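Local coordinates for lipoprotein (Actinomyces odontolyticus, PDB 3UP9), which probably binds L-methionine as the substrate-binding lipoprotein of an NlpA-type uptake system, and holds selenomethionine in this crystal, at residues S16-I21 / A59-T64; P66-A71 / V203-G208; T115-R120 / V172-F177. All coordinates share one frame; numbering follows the deposited sequence.

How the contacts relate
Three contacts converge on one bound selenomethionine, a worked example of a ligand enclosed by both lobes of a type II periplasmic-binding-protein fold. Contacts 1 and 2, with centres about 12 Å apart, share a sheet: strands 59-64 and 201-207 are antiparallel neighbours, probably hydrogen-bonded from N60 N to V205 O at 2.8 Å. Contact 3 belongs to the other sheet, its centre about 15 Å from that of contact 1 and about 16 Å from that of contact 2. Y67 CD2 meets N117 ND2 at 3.5 Å, bringing contacts 2 and 3 together beside the ligand. H18 (contact 1) lies at its amino group, Y67 (contact 2) under the selenium end, R120 and N174 (contact 3) at the carboxylate.

Contact 1. Residues S16-I21 / A59-T64; sequences SPHAKI and ANFYQT. With MSE (selenomethionine), chain B.
H18 on helix 15-28 meets F61 and Y62 of strand 59-64 in a buried aromatic contact, where the first helix of the fold packs across the mixed sheet that holds strand 59-64, beside the ligand. The two segment axes run 7.8 Å apart, at 150° between their N-to-C directions, roughly antiparallel. The imidazole and the F61 ring make a T-shaped pair: H18 CD2 stands over the centre of the phenyl ring, and the centroids lie 4.7 Å apart with planes at 71°. F61 reaches this position because its CG is anti to the backbone N (chi1 175°), which swings the ring back toward the helix. I21 CD1 then closes the rim of the phenyl ring, 4.0 Å from F61 CE2.

One imidazole face receives Y62 CA in a CH-pi contact, 3.8 Å from the H18 ring centroid, while P17 CG lies over the opposite face. Clamped in this way, the H18 ring turns its CE1 edge to the ligand amino N at 3.5 Å, and its NE2 is hydrogen-bonded to N202 OD1. At the end of the strand T64 CG2 approaches the ligand O at 3.3 Å. Around this contact, helix 226-235 covers I21 through V228 and I232, helix 46-53 lies against N60 and Y62, and strands 7-13 and 201-207 pair with strand 59-64.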
loop_
_atom_site.group_PDB
_atom_site.type_symbol
_atom_site.label_atom_id
_atom_site.label_comp_id
_atom_site.label_asym_id
_atom_site.label_seq_id
_atom_site.Cartn_x
_atom_site.Cartn_y
_atom_site.Cartn_z
ATOM N N SER A 16 8.197 -0.297 5.371
ATOM C CA SER A 16 8.047 -1.762 5.291
ATOM C C SER A 16 6.807 -2.095 4.502
ATOM O O SER A 16 5.743 -1.589 4.795
ATOM C CB SER A 16 7.991 -2.400 6.677
ATOM O OG SER A 16 8.126 -3.788 6.550
ATOM N N PRO A 17 6.926 -2.952 3.490
ATOM C CA PRO A 17 8.104 -3.670 2.965
ATOM C C PRO A 17 9.086 -2.878 2.062
ATOM O O PRO A 17 10.232 -3.338 1.828
ATOM C CB PRO A 17 7.475 -4.807 2.139
ATOM C CG PRO A 17 6.174 -4.238 1.666
ATOM C CD PRO A 17 5.685 -3.361 2.798
ATOM N N HIS A 18 8.640 -1.735 1.550
ATOM C CA HIS A 18 9.274 -1.144 0.382
ATOM C C HIS A 18 10.712 -0.750 0.637
ATOM O O HIS A 18 11.585 -1.181 -0.093
ATOM C CB HIS A 18 8.450 0.042 -0.141
ATOM C CG HIS A 18 6.989 -0.275 -0.322
ATOM N ND1 HIS A 18 6.150 -0.336 0.705
ATOM C CD2 HIS A 18 6.242 -0.576 -1.469
ATOM C CE1 HIS A 18 4.921 -0.671 0.238
ATOM N NE2 HIS A 18 4.995 -0.830 -1.084
ATOM N N ALA A 19 10.989 0.047 1.663
ATOM C CA ALA A 19 12.386 0.412 1.931
ATOM C C ALA A 19 13.221 -0.805 2.272
ATOM O O ALA A 19 14.367 -0.870 1.871
ATOM C CB ALA A 19 12.546 1.522 2.975
ATOM N N LYS A 20 12.680 -1.789 2.976
ATOM C CA LYS A 20 13.463 -3.026 3.235
ATOM C C LYS A 20 13.862 -3.781 1.937
ATOM O O LYS A 20 14.992 -4.237 1.778
ATOM C CB LYS A 20 12.703 -3.969 4.176
ATOM C CG LYS A 20 12.459 -3.401 5.545
ATOM C CD LYS A 20 11.970 -4.436 6.557
ATOM C CE LYS A 20 12.135 -3.991 8.027
ATOM N NZ LYS A 20 13.284 -4.557 8.829
ATOM N N ILE A 21 12.924 -3.937 1.020
ATOM C CA ILE A 21 13.163 -4.592 -0.279
ATOM C C ILE A 21 14.230 -3.792 -1.022
ATOM O O ILE A 21 15.173 -4.366 -1.555
ATOM C CB ILE A 21 11.866 -4.679 -1.138
ATOM C CG1 ILE A 21 10.819 -5.589 -0.493
ATOM C CG2 ILE A 21 12.143 -5.160 -2.543
ATOM C CD1 ILE A 21 9.425 -5.356 -1.115
ATOM N N ALA A 59 12.274 8.118 -8.609
ATOM C CA ALA A 59 11.257 7.063 -8.665
ATOM C C ALA A 59 10.663 6.986 -7.275
ATOM O O ALA A 59 11.254 7.484 -6.345
ATOM C CB ALA A 59 11.840 5.710 -9.097
ATOM N N ASN A 60 9.486 6.409 -7.122
ATOM C CA ASN A 60 9.013 5.993 -5.797
ATOM C C ASN A 60 8.503 4.555 -5.890
ATOM O O ASN A 60 8.181 4.057 -6.960
ATOM C CB ASN A 60 8.005 6.972 -5.120
ATOM C CG ASN A 60 6.691 7.134 -5.881
ATOM O OD1 ASN A 60 6.136 6.157 -6.385
ATOM N ND2 ASN A 60 6.172 8.383 -5.933
ATOM N N PHE A 61 8.484 3.892 -4.751
ATOM C CA PHE A 61 8.047 2.512 -4.655
ATOM C C PHE A 61 7.242 2.383 -3.362
ATOM O O PHE A 61 7.804 2.167 -2.293
ATOM C CB PHE A 61 9.237 1.526 -4.708
ATOM C CG PHE A 61 8.842 0.103 -4.490
ATOM C CD1 PHE A 61 7.739 -0.446 -5.154
ATOM C CD2 PHE A 61 9.552 -0.694 -3.590
ATOM C CE1 PHE A 61 7.370 -1.773 -4.932
ATOM C CE2 PHE A 61 9.199 -2.031 -3.372
ATOM C CZ PHE A 61 8.094 -2.569 -4.030
ATOM N N TYR A 62 5.927 2.615 -3.475
ATOM C CA TYR A 62 5.036 2.614 -2.312
ATOM C C TYR A 62 3.567 2.421 -2.657
ATOM O O TYR A 62 2.799 2.193 -1.769
ATOM C CB TYR A 62 5.169 3.926 -1.519
ATOM C CG TYR A 62 4.337 5.076 -2.041
ATOM C CD1 TYR A 62 4.731 5.797 -3.159
ATOM C CD2 TYR A 62 3.166 5.446 -1.420
ATOM C CE1 TYR A 62 3.972 6.852 -3.656
ATOM C CE2 TYR A 62 2.415 6.477 -1.916
ATOM C CZ TYR A 62 2.805 7.173 -3.048
ATOM O OH TYR A 62 2.043 8.222 -3.512
ATOM N N GLN A 63 3.184 2.544 -3.934
ATOM C CA GLN A 63 1.793 2.656 -4.290
ATOM C C GLN A 63 1.287 1.516 -5.199
ATOM O O GLN A 63 2.065 0.817 -5.845
ATOM C CB GLN A 63 1.512 4.034 -4.879
ATOM C CG GLN A 63 1.809 4.197 -6.337
ATOM C CD GLN A 63 1.859 5.643 -6.734
ATOM O OE1 GLN A 63 0.823 6.284 -6.823
ATOM N NE2 GLN A 63 3.058 6.163 -6.977
ATOM N N THR A 64 -0.023 1.334 -5.178
ATOM C CA THR A 64 -0.717 0.285 -5.861
ATOM C C THR A 64 -1.167 0.890 -7.172
ATOM O O THR A 64 -1.265 2.094 -7.316
ATOM C CB THR A 64 -1.948 -0.254 -5.045
ATOM O OG1 THR A 64 -2.939 0.809 -4.863
ATOM C CG2 THR A 64 -1.526 -0.818 -3.654
HETATM N N MSE B 300 1.446 -0.364 0.444
HETATM C CA MSE B 300 0.010 -0.065 0.252
HETATM C C MSE B 300 -0.795 -1.260 -0.199
HETATM O O MSE B 300 -0.267 -2.120 -0.953
HETATM O OXT MSE B 300 -1.967 -1.325 0.203
HETATM C CB MSE B 300 -0.157 1.031 -0.768
HETATM C CG MSE B 300 -1.628 1.523 -0.946
HETATM SE SE MSE B 300 -1.713 2.897 -2.280
HETATM C CE MSE B 300 -0.421 4.271 -1.612
#

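Contact 2. Residues P66-A71 / V203-G208; sequences PYLENA and VLVWKG. With MSE (selenomethionine), chain B.
The L68 contact with V203 and V205 belongs to a beta-alpha-beta crossover: helix 65-75 connects strand 59-64 to strand 79-81 and lies over strand 201-207 between them. L68 and V205 reach toward each other tip to tip, with L68 CD2 3.7 Å from V205 CG2. The second branch has its own partner, L68 CD1 standing 4.0 Å from V205 CG1, so the two forks meet methyl to methyl. V203 adds a looser touch from two residues earlier on the strand, its CG2 at 4.5 Å from L68 CD2. Dispersion between branched aliphatic groups carries this buried contact.

Strand 201-207 runs antiparallel to both strands joined by the crossover, pairing through V203 and V205 with strand 59-64 and through W206 with E80 of strand 79-81. An antiparallel strand inserted in this place is the topological mark of type II periplasmic binding proteins. F79 and A81 also touch L68, while L204 points to the other side of the sheet and packs on helix 213-223.

One residue earlier on the helix, Y67 serves the ligand. With chi1 at 176° the ring extends away from the backbone N and brings a face under the selenomethionine methyl: CE sits 3.7 Å above the Y67 ring plane, over its centre. Selenium comes still nearer the root of the side chain, 3.4 Å from Y67 CB.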
loop_
_atom_site.group_PDB
_atom_site.type_symbol
_atom_site.label_atom_id
_atom_site.label_comp_id
_atom_site.label_asym_id
_atom_site.label_seq_id
_atom_site.Cartn_x
_atom_site.Cartn_y
_atom_site.Cartn_z
ATOM N N PRO A 66 -4.183 0.756 -8.662
ATOM C CA PRO A 66 -5.383 1.573 -8.558
ATOM C C PRO A 66 -5.219 2.973 -7.916
ATOM O O PRO A 66 -5.847 3.941 -8.365
ATOM C CB PRO A 66 -6.331 0.699 -7.733
ATOM C CG PRO A 66 -5.844 -0.713 -7.907
ATOM C CD PRO A 66 -4.351 -0.541 -7.970
ATOM N N TYR A 67 -4.408 3.087 -6.880
ATOM C CA TYR A 67 -4.118 4.369 -6.288
ATOM C C TYR A 67 -3.415 5.277 -7.301
ATOM O O TYR A 67 -3.760 6.470 -7.408
ATOM C CB TYR A 67 -3.252 4.166 -5.035
ATOM C CG TYR A 67 -2.817 5.457 -4.384
ATOM C CD1 TYR A 67 -1.707 6.163 -4.864
ATOM C CD2 TYR A 67 -3.495 5.971 -3.293
ATOM C CE1 TYR A 67 -1.299 7.347 -4.264
ATOM C CE2 TYR A 67 -3.077 7.151 -2.697
ATOM C CZ TYR A 67 -1.990 7.849 -3.194
ATOM O OH TYR A 67 -1.597 9.075 -2.635
ATOM N N LEU A 68 -2.433 4.727 -8.031
ATOM C CA LEU A 68 -1.722 5.481 -9.081
ATOM C C LEU A 68 -2.686 6.002 -10.144
ATOM O O LEU A 68 -2.618 7.161 -10.515
ATOM C CB LEU A 68 -0.587 4.647 -9.713
ATOM C CG LEU A 68 0.147 5.241 -10.950
ATOM C CD1 LEU A 68 0.879 6.531 -10.574
ATOM C CD2 LEU A 68 1.125 4.199 -11.517
ATOM N N GLU A 69 -3.603 5.148 -10.600
ATOM C CA GLU A 69 -4.567 5.523 -11.629
ATOM C C GLU A 69 -5.466 6.651 -11.130
ATOM O O GLU A 69 -5.725 7.580 -11.846
ATOM C CB GLU A 69 -5.392 4.305 -12.080
ATOM C CG GLU A 69 -4.555 3.355 -12.906
ATOM C CD GLU A 69 -5.119 1.977 -13.105
ATOM O OE1 GLU A 69 -6.008 1.540 -12.375
ATOM O OE2 GLU A 69 -4.647 1.317 -14.032
ATOM N N ASN A 70 -5.932 6.563 -9.905
ATOM C CA ASN A 70 -6.677 7.653 -9.283
ATOM C C ASN A 70 -5.873 8.980 -9.150
ATOM O O ASN A 70 -6.459 10.058 -9.405
ATOM C CB ASN A 70 -7.241 7.247 -7.927
ATOM C CG ASN A 70 -8.010 8.372 -7.281
ATOM O OD1 ASN A 70 -9.169 8.580 -7.591
ATOM N ND2 ASN A 70 -7.356 9.116 -6.373
ATOM N N ALA A 71 -4.580 8.889 -8.787
ATOM C CA ALA A 71 -3.717 10.072 -8.596
ATOM C C ALA A 71 -3.496 10.778 -9.932
ATOM O O ALA A 71 -3.503 12.005 -9.998
ATOM C CB ALA A 71 -2.375 9.704 -7.976
ATOM N N VAL A 203 3.858 -1.031 -7.310
ATOM C CA VAL A 203 4.685 -0.790 -8.481
ATOM C C VAL A 203 5.704 0.316 -8.272
ATOM O O VAL A 203 5.522 1.192 -7.427
ATOM C CB VAL A 203 3.773 -0.500 -9.738
ATOM C CG1 VAL A 203 3.076 -1.789 -10.179
ATOM C CG2 VAL A 203 2.767 0.595 -9.439
ATOM N N LEU A 204 6.796 0.229 -9.044
ATOM C CA LEU A 204 7.823 1.292 -9.148
ATOM C C LEU A 204 7.208 2.349 -10.055
ATOM O O LEU A 204 6.626 1.996 -11.086
ATOM C CB LEU A 204 9.152 0.764 -9.772
ATOM C CG LEU A 204 10.295 1.780 -9.817
ATOM C CD1 LEU A 204 10.931 2.017 -8.465
ATOM C CD2 LEU A 204 11.364 1.278 -10.771
ATOM N N VAL A 205 7.259 3.618 -9.655
ATOM C CA VAL A 205 6.667 4.711 -10.461
ATOM C C VAL A 205 7.747 5.734 -10.642
ATOM O O VAL A 205 8.503 6.001 -9.722
ATOM C CB VAL A 205 5.361 5.319 -9.833
ATOM C CG1 VAL A 205 4.848 6.526 -10.619
ATOM C CG2 VAL A 205 4.299 4.251 -9.639
ATOM N N TRP A 206 7.834 6.271 -11.852
ATOM C CA TRP A 206 8.737 7.358 -12.181
ATOM C C TRP A 206 8.049 8.355 -13.128
ATOM O O TRP A 206 6.929 8.134 -13.617
ATOM C CB TRP A 206 10.043 6.780 -12.753
ATOM C CG TRP A 206 9.880 6.060 -14.071
ATOM C CD1 TRP A 206 10.010 6.608 -15.344
ATOM C CD2 TRP A 206 9.473 4.663 -14.299
ATOM N NE1 TRP A 206 9.724 5.692 -16.298
ATOM C CE2 TRP A 206 9.402 4.496 -15.748
ATOM C CE3 TRP A 206 9.136 3.566 -13.469
ATOM C CZ2 TRP A 206 9.060 3.274 -16.339
ATOM C CZ3 TRP A 206 8.787 2.351 -14.076
ATOM C CH2 TRP A 206 8.743 2.217 -15.482
ATOM N N LYS A 207 8.699 9.477 -13.393
ATOM C CA LYS A 207 8.079 10.545 -14.179
ATOM C C LYS A 207 8.440 10.295 -15.642
ATOM O O LYS A 207 9.587 9.948 -15.938
ATOM C CB LYS A 207 8.581 11.906 -13.701
ATOM C CG LYS A 207 7.706 13.085 -14.058
ATOM C CD LYS A 207 8.091 14.265 -13.191
ATOM C CE LYS A 207 7.907 15.595 -13.898
ATOM N NZ LYS A 207 6.656 16.244 -13.451
ATOM N N GLY A 208 7.460 10.473 -16.545
ATOM C CA GLY A 208 7.627 10.188 -17.965
ATOM C C GLY A 208 8.855 10.784 -18.642
ATOM O O GLY A 208 9.481 10.152 -19.521
HETATM N N MSE B 300 1.446 -0.364 0.444
HETATM C CA MSE B 300 0.010 -0.065 0.252
HETATM C C MSE B 300 -0.795 -1.260 -0.199
HETATM O O MSE B 300 -0.267 -2.120 -0.953
HETATM O OXT MSE B 300 -1.967 -1.325 0.203
HETATM C CB MSE B 300 -0.157 1.031 -0.768
HETATM C CG MSE B 300 -1.628 1.523 -0.946
HETATM SE SE MSE B 300 -1.713 2.897 -2.280
HETATM C CE MSE B 300 -0.421 4.271 -1.612
#

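Contact 3. Residues T115-R120 / V172-F177; sequences TANQSR and VINGNF. With MSE (selenomethionine), chain B.
N117 and N174 meet through their amides, and with R120 they make the tight, polar half of a contact whose other half is bridged by water. N174 ND2 donates to N117 OD1 at 3.1 Å, approaching from above the N117 carbonyl plane, with the two amide planes 84° apart. The same nitrogen gives its second hydrogen to the ligand carboxylate: N174 ND2 to OXT is 3.0 Å and almost straight, at 174°. Both N-H groups of this buried amide are thereby used, and its rotation is fixed.

R120 brings a second donor to that oxygen. Its chain is extended from CG to NE, carrying the guanidinium across to the ligand so that NH1 lies 2.9 Å from OXT, which meets the group at its edge. R120 NE also forms a salt bridge with E193, which probably helps to hold the guanidinium in place. The positive charge probably helps to balance that of the carboxylate. R120, unlike the two buried asparagines, is partly exposed. N117 has a further place in the pocket, with ND2 3.6 Å from the ligand selenium and hydrogen-bonded to D114.

On the looser side the segments part, and a water donates to both N117 O and N174 OD1, each at 3.0 Å. Helix 115-127 follows strand 107-112, which pairs in parallel with strand 170-173, so the helix start and the strand end flank the ligand together. Recognition of an alpha-carboxylate by arginine and amide donors at such a site is characteristic of amino-acid-binding members of the periplasmic-binding-protein superfamily.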
loop_
_atom_site.group_PDB
_atom_site.type_symbol
_atom_site.label_atom_id
_atom_site.label_comp_id
_atom_site.label_asym_id
_atom_site.label_seq_id
_atom_site.Cartn_x
_atom_site.Cartn_y
_atom_site.Cartn_z
ATOM N N THR A 115 -9.327 8.547 -1.640
ATOM C CA THR A 115 -10.324 7.902 -2.496
ATOM C C THR A 115 -10.073 6.412 -2.792
ATOM O O THR A 115 -10.908 5.582 -2.465
ATOM C CB THR A 115 -10.436 8.667 -3.825
ATOM O OG1 THR A 115 -10.693 10.054 -3.525
ATOM C CG2 THR A 115 -11.491 8.071 -4.762
ATOM N N ALA A 116 -8.922 6.093 -3.395
ATOM C CA ALA A 116 -8.598 4.734 -3.841
ATOM C C ALA A 116 -8.618 3.689 -2.726
ATOM O O ALA A 116 -9.120 2.558 -2.927
ATOM C CB ALA A 116 -7.248 4.731 -4.497
ATOM N N ASN A 117 -8.025 4.042 -1.579
ATOM C CA ASN A 117 -7.900 3.136 -0.434
ATOM C C ASN A 117 -9.164 3.032 0.429
ATOM O O ASN A 117 -9.443 1.946 0.969
ATOM C CB ASN A 117 -6.663 3.474 0.432
ATOM C CG ASN A 117 -5.372 3.152 -0.275
ATOM O OD1 ASN A 117 -5.137 2.010 -0.699
ATOM N ND2 ASN A 117 -4.561 4.162 -0.467
ATOM N N GLN A 118 -9.929 4.129 0.539
ATOM C CA GLN A 118 -11.247 4.092 1.168
ATOM C C GLN A 118 -12.179 3.211 0.336
ATOM O O GLN A 118 -12.934 2.349 0.842
ATOM C CB GLN A 118 -11.839 5.505 1.318
ATOM C CG GLN A 118 -13.169 5.481 2.011
ATOM C CD GLN A 118 -13.700 6.820 2.391
ATOM O OE1 GLN A 118 -14.848 7.167 2.027
ATOM N NE2 GLN A 118 -12.906 7.579 3.184
ATOM N N SER A 119 -12.108 3.402 -0.957
ATOM C CA SER A 119 -12.886 2.567 -1.853
ATOM C C SER A 119 -12.534 1.066 -1.681
ATOM O O SER A 119 -13.428 0.215 -1.527
ATOM C CB SER A 119 -12.727 3.033 -3.292
ATOM O OG SER A 119 -13.461 2.134 -4.066
ATOM N N ARG A 120 -11.237 0.763 -1.609
ATOM C CA ARG A 120 -10.813 -0.622 -1.449
ATOM C C ARG A 120 -11.258 -1.260 -0.078
ATOM O O ARG A 120 -11.659 -2.424 -0.040
ATOM C CB ARG A 120 -9.312 -0.678 -1.663
ATOM C CG ARG A 120 -8.657 -1.997 -1.331
ATOM C CD ARG A 120 -7.162 -1.835 -1.520
ATOM N NE ARG A 120 -6.366 -3.040 -1.298
ATOM C CZ ARG A 120 -5.049 -3.000 -1.115
ATOM N NH1 ARG A 120 -4.405 -1.858 -1.198
ATOM N NH2 ARG A 120 -4.368 -4.098 -0.945
ATOM N N VAL A 172 -9.810 -0.302 9.265
ATOM C CA VAL A 172 -9.281 -0.969 8.048
ATOM C C VAL A 172 -7.914 -0.374 7.720
ATOM O O VAL A 172 -7.788 0.828 7.608
ATOM C CB VAL A 172 -10.255 -0.883 6.833
ATOM C CG1 VAL A 172 -9.771 -1.790 5.700
ATOM C CG2 VAL A 172 -11.699 -1.269 7.285
ATOM N N ILE A 173 -6.885 -1.219 7.568
ATOM C CA ILE A 173 -5.524 -0.746 7.574
ATOM C C ILE A 173 -4.656 -1.436 6.512
ATOM O O ILE A 173 -4.418 -2.628 6.598
ATOM C CB ILE A 173 -4.829 -0.936 8.937
ATOM C CG1 ILE A 173 -5.703 -0.475 10.127
ATOM C CG2 ILE A 173 -3.475 -0.209 8.938
ATOM C CD1 ILE A 173 -4.955 -0.410 11.482
ATOM N N ASN A 174 -4.101 -0.647 5.573
ATOM C CA ASN A 174 -3.157 -1.122 4.574
ATOM C C ASN A 174 -1.936 -1.732 5.214
ATOM O O ASN A 174 -1.441 -1.253 6.293
ATOM C CB ASN A 174 -2.728 0.041 3.651
ATOM C CG ASN A 174 -3.901 0.666 2.877
ATOM O OD1 ASN A 174 -4.735 1.399 3.432
ATOM N ND2 ASN A 174 -3.962 0.370 1.597
ATOM N N GLY A 175 -1.394 -2.752 4.554
ATOM C CA GLY A 175 -0.191 -3.466 5.052
ATOM C C GLY A 175 0.964 -2.624 5.562
ATOM O O GLY A 175 1.402 -2.826 6.685
ATOM N N ASN A 176 1.431 -1.656 4.768
ATOM C CA ASN A 176 2.537 -0.790 5.154
ATOM C C ASN A 176 2.319 -0.155 6.509
ATOM O O ASN A 176 3.264 -0.058 7.244
ATOM C CB ASN A 176 2.874 0.298 4.106
ATOM C CG ASN A 176 1.775 1.331 3.934
ATOM O OD1 ASN A 176 0.719 1.041 3.362
ATOM N ND2 ASN A 176 2.012 2.541 4.424
ATOM N N PHE A 177 1.082 0.264 6.810
ATOM C CA PHE A 177 0.714 0.892 8.097
ATOM C C PHE A 177 0.634 -0.164 9.245
ATOM O O PHE A 177 1.099 0.093 10.372
ATOM C CB PHE A 177 -0.610 1.717 8.003
ATOM C CG PHE A 177 -0.521 2.921 7.109
ATOM C CD1 PHE A 177 0.485 3.889 7.320
ATOM C CD2 PHE A 177 -1.465 3.121 6.069
ATOM C CE1 PHE A 177 0.600 4.987 6.471
ATOM C CE2 PHE A 177 -1.362 4.216 5.253
ATOM C CZ PHE A 177 -0.325 5.164 5.444
HETATM N N MSE B 300 1.446 -0.364 0.444
HETATM C CA MSE B 300 0.010 -0.065 0.252
HETATM C C MSE B 300 -0.795 -1.260 -0.199
HETATM O O MSE B 300 -0.267 -2.120 -0.953
HETATM O OXT MSE B 300 -1.967 -1.325 0.203
HETATM C CB MSE B 300 -0.157 1.031 -0.768
HETATM C CG MSE B 300 -1.628 1.523 -0.946
HETATM SE SE MSE B 300 -1.713 2.897 -2.280
HETATM C CE MSE B 300 -0.421 4.271 -1.612
HETATM O O HOH W 1 -7.745 1.148 3.274
#